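Local coordinates for protein N-alpha-acetyltransferase 35, NatC auxiliary subunit (Saccharomyces cerevisiae, PDB 6YGA) that serves as the large auxiliary subunit of the yeast NatC N-terminal acetyltransferase, which acetylates the N-terminal methionine of the L-A virus Gag protein, at residues 230-233 with 234-237; 530-533 with 534-538; 603-606 with 607-611; 671-674 with 675-679. All blocks are in the same frame, centred on the assembly; numbering follows the deposited sequence.

Contact 1 of 4, residues 230-233 with 234-237; sequences LVHL and EDHL
H232 and D235 face each other across the turn that follows helix 215-231, and the ring of H232 meets the carboxylate of D235 edge-on. The two planes are turned 68° apart. ND1 of H232 donates to OD2 of D235 over 2.8 Å, and the bond is nearly straight at 162°. OD2 lies in the ring plane and receives the proton on its syn lone pair, the side that faces the other carboxylate oxygen. D235 can reach back because its CG stands beside its own backbone N (chi1 -61°), which tips the carboxylate over the preceding turn. The same two residues are tied through the main chain, where D235 N donates to H232 O over 3.2 Å. One residue further on, a weak bond of 3.4 Å runs from H236 N to L233 O, while CD2 of the H236 ring sits 3.5 Å from that same oxygen. L233 and H236 also touch through their CD2 atoms. The ring of H246 stacks on that of H232, and OD1 of D235 is taken by Q193 of helix 193-209. This His-carboxylate hydrogen bond joins the end of helix 215-231 to the short helix 235-238. With ND1 committed as a donor, rotation of the imidazole would be restricted, and the negative charge beside it would probably favour protonation of the ring.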
# COMPACT_ATOMS: atom_id res chain seq x y z
N LEU B 230 -22.29 -7.58 11.74
CA LEU B 230 -20.98 -7.93 11.18
C LEU B 230 -20.95 -9.37 10.70
O LEU B 230 -20.28 -9.69 9.71
CB LEU B 230 -19.89 -7.68 12.22
CG LEU B 230 -19.69 -6.24 12.70
CD1 LEU B 230 -18.80 -6.19 13.94
CD2 LEU B 230 -19.11 -5.39 11.59
N VAL B 231 -21.66 -10.26 11.40
CA VAL B 231 -21.74 -11.65 10.97
C VAL B 231 -22.50 -11.77 9.65
O VAL B 231 -22.23 -12.67 8.85
CB VAL B 231 -22.39 -12.50 12.08
CG1 VAL B 231 -22.58 -13.94 11.62
CG2 VAL B 231 -21.54 -12.46 13.34
N HIS B 232 -23.42 -10.85 9.39
CA HIS B 232 -24.21 -10.88 8.17
C HIS B 232 -23.48 -10.32 6.96
O HIS B 232 -24.07 -10.27 5.87
CB HIS B 232 -25.51 -10.10 8.37
CG HIS B 232 -26.63 -10.92 8.94
ND1 HIS B 232 -27.36 -11.80 8.18
CD2 HIS B 232 -27.13 -10.98 10.19
CE1 HIS B 232 -28.27 -12.38 8.95
NE2 HIS B 232 -28.15 -11.90 10.17
N LEU B 233 -22.23 -9.88 7.11
CA LEU B 233 -21.52 -9.29 5.98
C LEU B 233 -21.19 -10.32 4.91
O LEU B 233 -21.00 -9.97 3.74
CB LEU B 233 -20.25 -8.59 6.44
CG LEU B 233 -20.43 -7.22 7.10
CD1 LEU B 233 -19.09 -6.66 7.57
CD2 LEU B 233 -21.12 -6.26 6.15
N GLU B 234 -21.12 -11.60 5.29
CA GLU B 234 -20.82 -12.63 4.30
C GLU B 234 -21.97 -12.87 3.33
O GLU B 234 -21.77 -13.53 2.31
CB GLU B 234 -20.45 -13.94 5.00
CG GLU B 234 -21.62 -14.68 5.61
CD GLU B 234 -21.26 -16.08 6.04
OE1 GLU B 234 -20.06 -16.34 6.29
OE2 GLU B 234 -22.17 -16.93 6.11
N ASP B 235 -23.17 -12.33 3.62
CA ASP B 235 -24.30 -12.52 2.72
C ASP B 235 -24.03 -11.91 1.34
O ASP B 235 -24.56 -12.39 0.34
CB ASP B 235 -25.57 -11.91 3.31
CG ASP B 235 -25.97 -12.53 4.64
OD1 ASP B 235 -25.61 -13.70 4.90
OD2 ASP B 235 -26.65 -11.85 5.43
N HIS B 236 -23.20 -10.87 1.27
CA HIS B 236 -22.96 -10.20 0.00
C HIS B 236 -22.09 -11.02 -0.94
O HIS B 236 -22.04 -10.71 -2.14
CB HIS B 236 -22.34 -8.82 0.24
CG HIS B 236 -23.16 -7.95 1.15
ND1 HIS B 236 -24.45 -7.58 0.86
CD2 HIS B 236 -22.87 -7.40 2.35
CE1 HIS B 236 -24.92 -6.83 1.84
NE2 HIS B 236 -23.98 -6.71 2.76
N LEU B 237 -21.42 -12.05 -0.44
CA LEU B 237 -20.66 -12.96 -1.29
C LEU B 237 -21.32 -14.32 -1.45
O LEU B 237 -21.33 -14.88 -2.55
CB LEU B 237 -19.25 -13.16 -0.74
CG LEU B 237 -18.23 -12.06 -1.03
CD1 LEU B 237 -16.83 -12.61 -0.87
CD2 LEU B 237 -18.43 -11.48 -2.42

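Contact 2 of 4, residues 530-533 with 534-538; sequences QLQA and TKQFL
This is an i to i+4 side-chain contact within the long helix 511-564, in the part of the chain assigned to the NAA35-like TPR family. Q530 and T534 carry it. The Q530 chain folds at chi2 (61°), which turns its amide along the helix so that NE2 donates to OG1 of T534 over 3.0 Å. The hydroxyl lies close to the amide plane, and the angle at the hydrogen is 156°. Beneath this side-chain link runs the regular backbone bond from T534 N to Q530 O, 2.8 Å long, so the pair is joined twice. On another side of the helix Q536 leans back over the Q532 carbonyl: its CG is 3.3 Å from Q532 O, and NE2 comes within 3.7 Å of Q532 CB. The two glutamine amide planes are inclined by 45°. K535 runs extended beside Q532, and its CD lies 4.2 Å from Q532 OE1. T534 OG1 is gripped further by the carbonyl of E370, near the C-terminal end of helix 360-372, whereas K535 carries its charge to E491 in a salt bridge. The segment lies between two neighbours, with L531 packed on I490 and I494 of helix 465-506 and L538 resting on F371 of helix 360-372.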
# COMPACT_ATOMS: atom_id res chain seq x y z
N GLN B 530 -27.52 3.38 -31.10
CA GLN B 530 -26.18 3.19 -30.54
C GLN B 530 -25.21 4.24 -31.07
O GLN B 530 -24.33 4.71 -30.33
CB GLN B 530 -25.67 1.79 -30.84
CG GLN B 530 -24.30 1.50 -30.24
CD GLN B 530 -24.30 1.61 -28.73
OE1 GLN B 530 -24.96 0.84 -28.04
NE2 GLN B 530 -23.56 2.58 -28.21
N LEU B 531 -25.34 4.62 -32.34
CA LEU B 531 -24.48 5.66 -32.90
C LEU B 531 -24.68 6.99 -32.17
O LEU B 531 -23.71 7.68 -31.84
CB LEU B 531 -24.75 5.83 -34.39
CG LEU B 531 -24.15 4.78 -35.33
CD1 LEU B 531 -24.77 4.88 -36.71
CD2 LEU B 531 -22.64 4.94 -35.41
N GLN B 532 -25.93 7.36 -31.91
CA GLN B 532 -26.18 8.60 -31.18
C GLN B 532 -25.62 8.53 -29.77
O GLN B 532 -25.02 9.49 -29.28
CB GLN B 532 -27.68 8.90 -31.14
CG GLN B 532 -28.29 9.20 -32.51
CD GLN B 532 -27.84 10.53 -33.08
OE1 GLN B 532 -27.30 11.38 -32.37
NE2 GLN B 532 -28.06 10.72 -34.38
N ALA B 533 -25.80 7.39 -29.10
CA ALA B 533 -25.28 7.25 -27.74
C ALA B 533 -23.76 7.31 -27.73
O ALA B 533 -23.16 7.97 -26.87
CB ALA B 533 -25.78 5.94 -27.12
N THR B 534 -23.12 6.62 -28.68
CA THR B 534 -21.66 6.69 -28.78
C THR B 534 -21.20 8.10 -29.12
O THR B 534 -20.21 8.58 -28.56
CB THR B 534 -21.18 5.69 -29.83
OG1 THR B 534 -21.45 4.36 -29.38
CG2 THR B 534 -19.68 5.84 -30.08
N LYS B 535 -21.91 8.79 -30.01
CA LYS B 535 -21.53 10.15 -30.36
C LYS B 535 -21.56 11.06 -29.13
O LYS B 535 -20.64 11.85 -28.91
CB LYS B 535 -22.46 10.69 -31.44
CG LYS B 535 -22.25 12.16 -31.76
CD LYS B 535 -23.33 12.69 -32.69
CE LYS B 535 -23.15 14.17 -32.94
NZ LYS B 535 -24.17 14.72 -33.88
N GLN B 536 -22.61 10.94 -28.31
CA GLN B 536 -22.70 11.77 -27.12
C GLN B 536 -21.72 11.33 -26.04
O GLN B 536 -21.27 12.16 -25.24
CB GLN B 536 -24.14 11.75 -26.59
CG GLN B 536 -25.11 12.34 -27.59
CD GLN B 536 -26.51 11.78 -27.45
OE1 GLN B 536 -26.99 11.54 -26.35
NE2 GLN B 536 -27.17 11.55 -28.58
N PHE B 537 -21.37 10.04 -26.01
CA PHE B 537 -20.32 9.58 -25.10
C PHE B 537 -18.97 10.17 -25.49
O PHE B 537 -18.25 10.70 -24.64
CB PHE B 537 -20.27 8.05 -25.09
CG PHE B 537 -19.12 7.48 -24.31
CD1 PHE B 537 -18.80 7.97 -23.05
CD2 PHE B 537 -18.37 6.44 -24.82
CE1 PHE B 537 -17.74 7.43 -22.33
CE2 PHE B 537 -17.32 5.90 -24.11
CZ PHE B 537 -17.00 6.40 -22.86
N LEU B 538 -18.62 10.10 -26.78
CA LEU B 538 -17.37 10.70 -27.24
C LEU B 538 -17.36 12.20 -27.02
O LEU B 538 -16.30 12.81 -26.84
CB LEU B 538 -17.13 10.37 -28.71
CG LEU B 538 -16.90 8.90 -29.04
CD1 LEU B 538 -16.82 8.68 -30.54
CD2 LEU B 538 -15.64 8.40 -28.35

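Contact 3 of 4, residues 603-606 with 607-611; sequences YEVF and QQTLK
Y603 leans its ring out and toward the next turn with CG opposite the backbone N (chi1 174°), and Q607 folds back to meet it, its CG beside its own backbone N and the chain bent at chi2 (-55°). The result is a glutamine laid over one face of the tyrosine ring, amide and ring planes only 24° apart. Its NE2 rides 3.3 Å above the ring plane, displaced toward the rim, and is nearest to CE1. Nearer the backbone, CG of Q607 lies over the same ring in a CH-pi contact, 4.1 Å from the centroid. The far end of the amide is set from outside the pair: OE1 of Q607 is bonded to ND2 of N570, which helps hold the amide flat against the ring. A second link comes from T609, whose hydroxyl curls back to the carbonyl of V605. OG1 donates to V605 O over 2.8 Å, and T609 N donates to it over 3.0 Å from the opposite face of the carbonyl plane, so one oxygen takes two bonds from one residue. Behind these, F606 turns into an aromatic cluster with H585, F589 and W470, and H585 also meets Y603 edge-to-face. Both links join residues i and i+4, as expected in the short helix 603-613: a glutamine laid over a tyrosine face, and a threonine hydroxyl bonded back to the carbonyl one turn earlier.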
# COMPACT_ATOMS: atom_id res chain seq x y z
N TYR B 603 14.93 13.41 -25.23
CA TYR B 603 15.39 14.38 -24.24
C TYR B 603 15.54 15.77 -24.84
O TYR B 603 15.17 16.77 -24.22
CB TYR B 603 16.71 13.89 -23.64
CG TYR B 603 17.38 14.85 -22.69
CD1 TYR B 603 17.03 14.89 -21.34
CD2 TYR B 603 18.39 15.69 -23.13
CE1 TYR B 603 17.66 15.76 -20.47
CE2 TYR B 603 19.02 16.56 -22.26
CZ TYR B 603 18.65 16.59 -20.94
OH TYR B 603 19.29 17.46 -20.08
N GLU B 604 16.05 15.85 -26.08
CA GLU B 604 16.25 17.14 -26.72
C GLU B 604 14.92 17.86 -26.98
O GLU B 604 14.87 19.09 -26.94
CB GLU B 604 17.02 16.97 -28.03
CG GLU B 604 18.48 16.56 -27.85
CD GLU B 604 18.67 15.07 -27.63
OE1 GLU B 604 17.66 14.33 -27.60
OE2 GLU B 604 19.83 14.63 -27.48
N VAL B 605 13.85 17.11 -27.24
CA VAL B 605 12.55 17.74 -27.48
C VAL B 605 12.02 18.37 -26.20
O VAL B 605 11.45 19.47 -26.23
CB VAL B 605 11.56 16.72 -28.07
CG1 VAL B 605 10.21 17.36 -28.31
CG2 VAL B 605 12.11 16.13 -29.36
N PHE B 606 12.19 17.68 -25.06
CA PHE B 606 11.80 18.26 -23.78
C PHE B 606 12.51 19.58 -23.53
O PHE B 606 11.90 20.55 -23.07
CB PHE B 606 12.10 17.28 -22.64
CG PHE B 606 11.04 16.23 -22.42
CD1 PHE B 606 11.06 15.03 -23.12
CD2 PHE B 606 10.03 16.43 -21.48
CE1 PHE B 606 10.09 14.06 -22.90
CE2 PHE B 606 9.06 15.47 -21.26
CZ PHE B 606 9.09 14.28 -21.97
N GLN B 607 13.81 19.63 -23.82
CA GLN B 607 14.58 20.85 -23.57
C GLN B 607 14.16 21.98 -24.49
O GLN B 607 13.97 23.12 -24.05
CB GLN B 607 16.08 20.56 -23.72
CG GLN B 607 16.56 19.35 -22.95
CD GLN B 607 16.23 19.43 -21.47
OE1 GLN B 607 16.46 20.46 -20.83
NE2 GLN B 607 15.68 18.35 -20.93
N GLN B 608 13.99 21.68 -25.78
CA GLN B 608 13.64 22.72 -26.74
C GLN B 608 12.26 23.29 -26.47
O GLN B 608 12.04 24.50 -26.56
CB GLN B 608 13.73 22.17 -28.17
CG GLN B 608 13.40 23.19 -29.24
CD GLN B 608 14.34 24.38 -29.24
OE1 GLN B 608 15.52 24.25 -28.90
NE2 GLN B 608 13.82 25.54 -29.61
N THR B 609 11.30 22.42 -26.12
CA THR B 609 9.95 22.89 -25.84
C THR B 609 9.94 23.89 -24.69
O THR B 609 9.24 24.91 -24.75
CB THR B 609 9.04 21.69 -25.52
OG1 THR B 609 8.99 20.82 -26.65
CG2 THR B 609 7.64 22.16 -25.18
N LEU B 610 10.72 23.62 -23.64
CA LEU B 610 10.78 24.54 -22.51
C LEU B 610 11.39 25.88 -22.92
O LEU B 610 10.96 26.94 -22.44
CB LEU B 610 11.58 23.91 -21.37
CG LEU B 610 11.78 24.77 -20.11
CD1 LEU B 610 10.43 25.21 -19.56
CD2 LEU B 610 12.57 24.02 -19.06
N LYS B 611 12.37 25.86 -23.82
CA LYS B 611 13.01 27.10 -24.26
C LYS B 611 12.02 28.02 -24.97
O LYS B 611 12.13 29.25 -24.87
CB LYS B 611 14.20 26.80 -25.16
CG LYS B 611 15.12 28.00 -25.38
CD LYS B 611 16.35 27.63 -26.19
CE LYS B 611 16.06 27.61 -27.68
NZ LYS B 611 15.78 28.98 -28.21

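Contact 4 of 4, residues 671-674 with 675-679; sequences SLEY and YCKLK. With EDO (1,2-ethanediol), chain C.
Residues 671-679 form one run of the long helix 668-701, in the part of the chain assigned to NAA35-like TPR repeats, with Y675 buried and Y674 at the margin. The two make an edge-to-face pair: the edge of Y674 is directed at the face of Y675, with centroids 5.0 Å apart and planes at 73°. Atom CD2 of Y674 stands over the centre of the Y675 ring, 3.7 Å above its plane. The rings can meet because Y674 has CG opposite its backbone N (chi1 165°) and Y675 has CG beside it (chi1 -78°). S671 O lies near the ring plane of Y675, at its edge, 3.1 Å from CD2. L678 runs alongside Y674, its CD2 4.0 Å from the tyrosine OH, which is hydrogen-bonded to an ethanediol; W719 meets the Y674 ring edge-to-face. E673 and K677 extend in the same direction and form a loose salt bridge, OE2 to NZ at 3.6 Å. K679 NZ bonds to O1 of another ethanediol and to D645 by a salt bridge. This is a helix of the TPR-like helical region, with an i to i+4 Glu-Lys pair on its exposed side and Y675 turned inward, its OH on Y540 of helix 511-564 and its ring on I644, I647 and M648 of helix 619-653.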
# COMPACT_ATOMS: atom_id res chain seq x y z
N SER B 671 -19.12 11.81 -8.62
CA SER B 671 -18.58 12.48 -9.81
C SER B 671 -18.78 13.98 -9.72
O SER B 671 -17.92 14.75 -10.16
CB SER B 671 -19.22 11.91 -11.08
OG SER B 671 -20.62 12.15 -11.11
N LEU B 672 -19.91 14.43 -9.16
CA LEU B 672 -20.10 15.85 -8.93
C LEU B 672 -19.07 16.38 -7.94
O LEU B 672 -18.48 17.45 -8.15
CB LEU B 672 -21.52 16.12 -8.41
CG LEU B 672 -22.65 15.96 -9.43
CD1 LEU B 672 -24.00 16.11 -8.76
CD2 LEU B 672 -22.49 16.97 -10.56
N GLU B 673 -18.84 15.63 -6.86
CA GLU B 673 -17.85 16.05 -5.87
C GLU B 673 -16.46 16.14 -6.48
O GLU B 673 -15.69 17.05 -6.15
CB GLU B 673 -17.87 15.06 -4.70
CG GLU B 673 -16.85 15.35 -3.60
CD GLU B 673 -16.90 14.33 -2.48
OE1 GLU B 673 -17.89 13.57 -2.40
OE2 GLU B 673 -15.94 14.27 -1.68
N TYR B 674 -16.14 15.23 -7.40
CA TYR B 674 -14.85 15.29 -8.08
C TYR B 674 -14.71 16.56 -8.91
O TYR B 674 -13.72 17.29 -8.77
CB TYR B 674 -14.69 14.05 -8.97
CG TYR B 674 -13.58 14.18 -9.99
CD1 TYR B 674 -12.25 14.09 -9.60
CD2 TYR B 674 -13.86 14.39 -11.33
CE1 TYR B 674 -11.23 14.21 -10.52
CE2 TYR B 674 -12.85 14.51 -12.26
CZ TYR B 674 -11.53 14.42 -11.85
OH TYR B 674 -10.51 14.53 -12.76
N TYR B 675 -15.69 16.85 -9.78
CA TYR B 675 -15.58 18.03 -10.62
C TYR B 675 -15.65 19.31 -9.81
O TYR B 675 -15.04 20.32 -10.18
CB TYR B 675 -16.67 18.02 -11.70
CG TYR B 675 -16.34 17.08 -12.84
CD1 TYR B 675 -15.42 17.44 -13.81
CD2 TYR B 675 -16.94 15.83 -12.93
CE1 TYR B 675 -15.11 16.58 -14.86
CE2 TYR B 675 -16.64 14.97 -13.97
CZ TYR B 675 -15.73 15.35 -14.93
OH TYR B 675 -15.43 14.49 -15.96
N CYS B 676 -16.37 19.29 -8.68
CA CYS B 676 -16.32 20.42 -7.77
C CYS B 676 -14.91 20.65 -7.25
O CYS B 676 -14.41 21.78 -7.23
CB CYS B 676 -17.29 20.20 -6.61
SG CYS B 676 -17.31 21.54 -5.40
N LYS B 677 -14.23 19.57 -6.85
CA LYS B 677 -12.84 19.68 -6.42
C LYS B 677 -11.95 20.12 -7.58
O LYS B 677 -10.99 20.88 -7.38
CB LYS B 677 -12.35 18.35 -5.85
CG LYS B 677 -13.03 17.96 -4.55
CD LYS B 677 -12.47 16.67 -3.99
CE LYS B 677 -12.94 16.44 -2.56
NZ LYS B 677 -12.49 15.14 -2.02
N LEU B 678 -12.24 19.65 -8.79
CA LEU B 678 -11.44 20.07 -9.94
C LEU B 678 -11.64 21.56 -10.21
O LEU B 678 -10.68 22.26 -10.57
CB LEU B 678 -11.81 19.23 -11.16
CG LEU B 678 -10.82 19.25 -12.33
CD1 LEU B 678 -9.44 18.78 -11.88
CD2 LEU B 678 -11.35 18.36 -13.44
N LYS B 679 -12.86 22.06 -10.04
CA LYS B 679 -13.11 23.48 -10.23
C LYS B 679 -12.37 24.32 -9.20
O LYS B 679 -11.84 25.39 -9.53
CB LYS B 679 -14.61 23.76 -10.17
CG LYS B 679 -14.98 25.20 -10.51
CD LYS B 679 -16.36 25.56 -10.01
CE LYS B 679 -17.42 24.63 -10.57
NZ LYS B 679 -18.79 25.08 -10.20
C1 EDO C . -18.38 28.84 -11.14
O1 EDO C . -19.26 27.77 -11.51
C2 EDO C . -18.83 29.44 -9.82
O2 EDO C . -18.68 28.47 -8.77

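Overall arrangement
All four contacts are local ones, and they follow one another along the chain without overlapping. Contacts 1 and 3 are the farthest apart, with centres about 56 Å apart on opposite sides of the chain's centre. Contacts 2, 3 and 4 belong to the TPR-like helical region. Of these, contacts 2 and 4 come nearest, with centres about 24 Å and closest atoms about 10 Å apart. Helix 511-564 connects them: it carries contact 2, and farther along its Y540, I547 and L551 meet Y675 and L678 of contact 4. Helix 465-506 similarly packs against both contact 2 and contact 3, whose centres are about 38 Å apart. No other protein chain touches any of the four; ethanediol, probably from the crystallisation liquor, lies beside contacts 2 and 4.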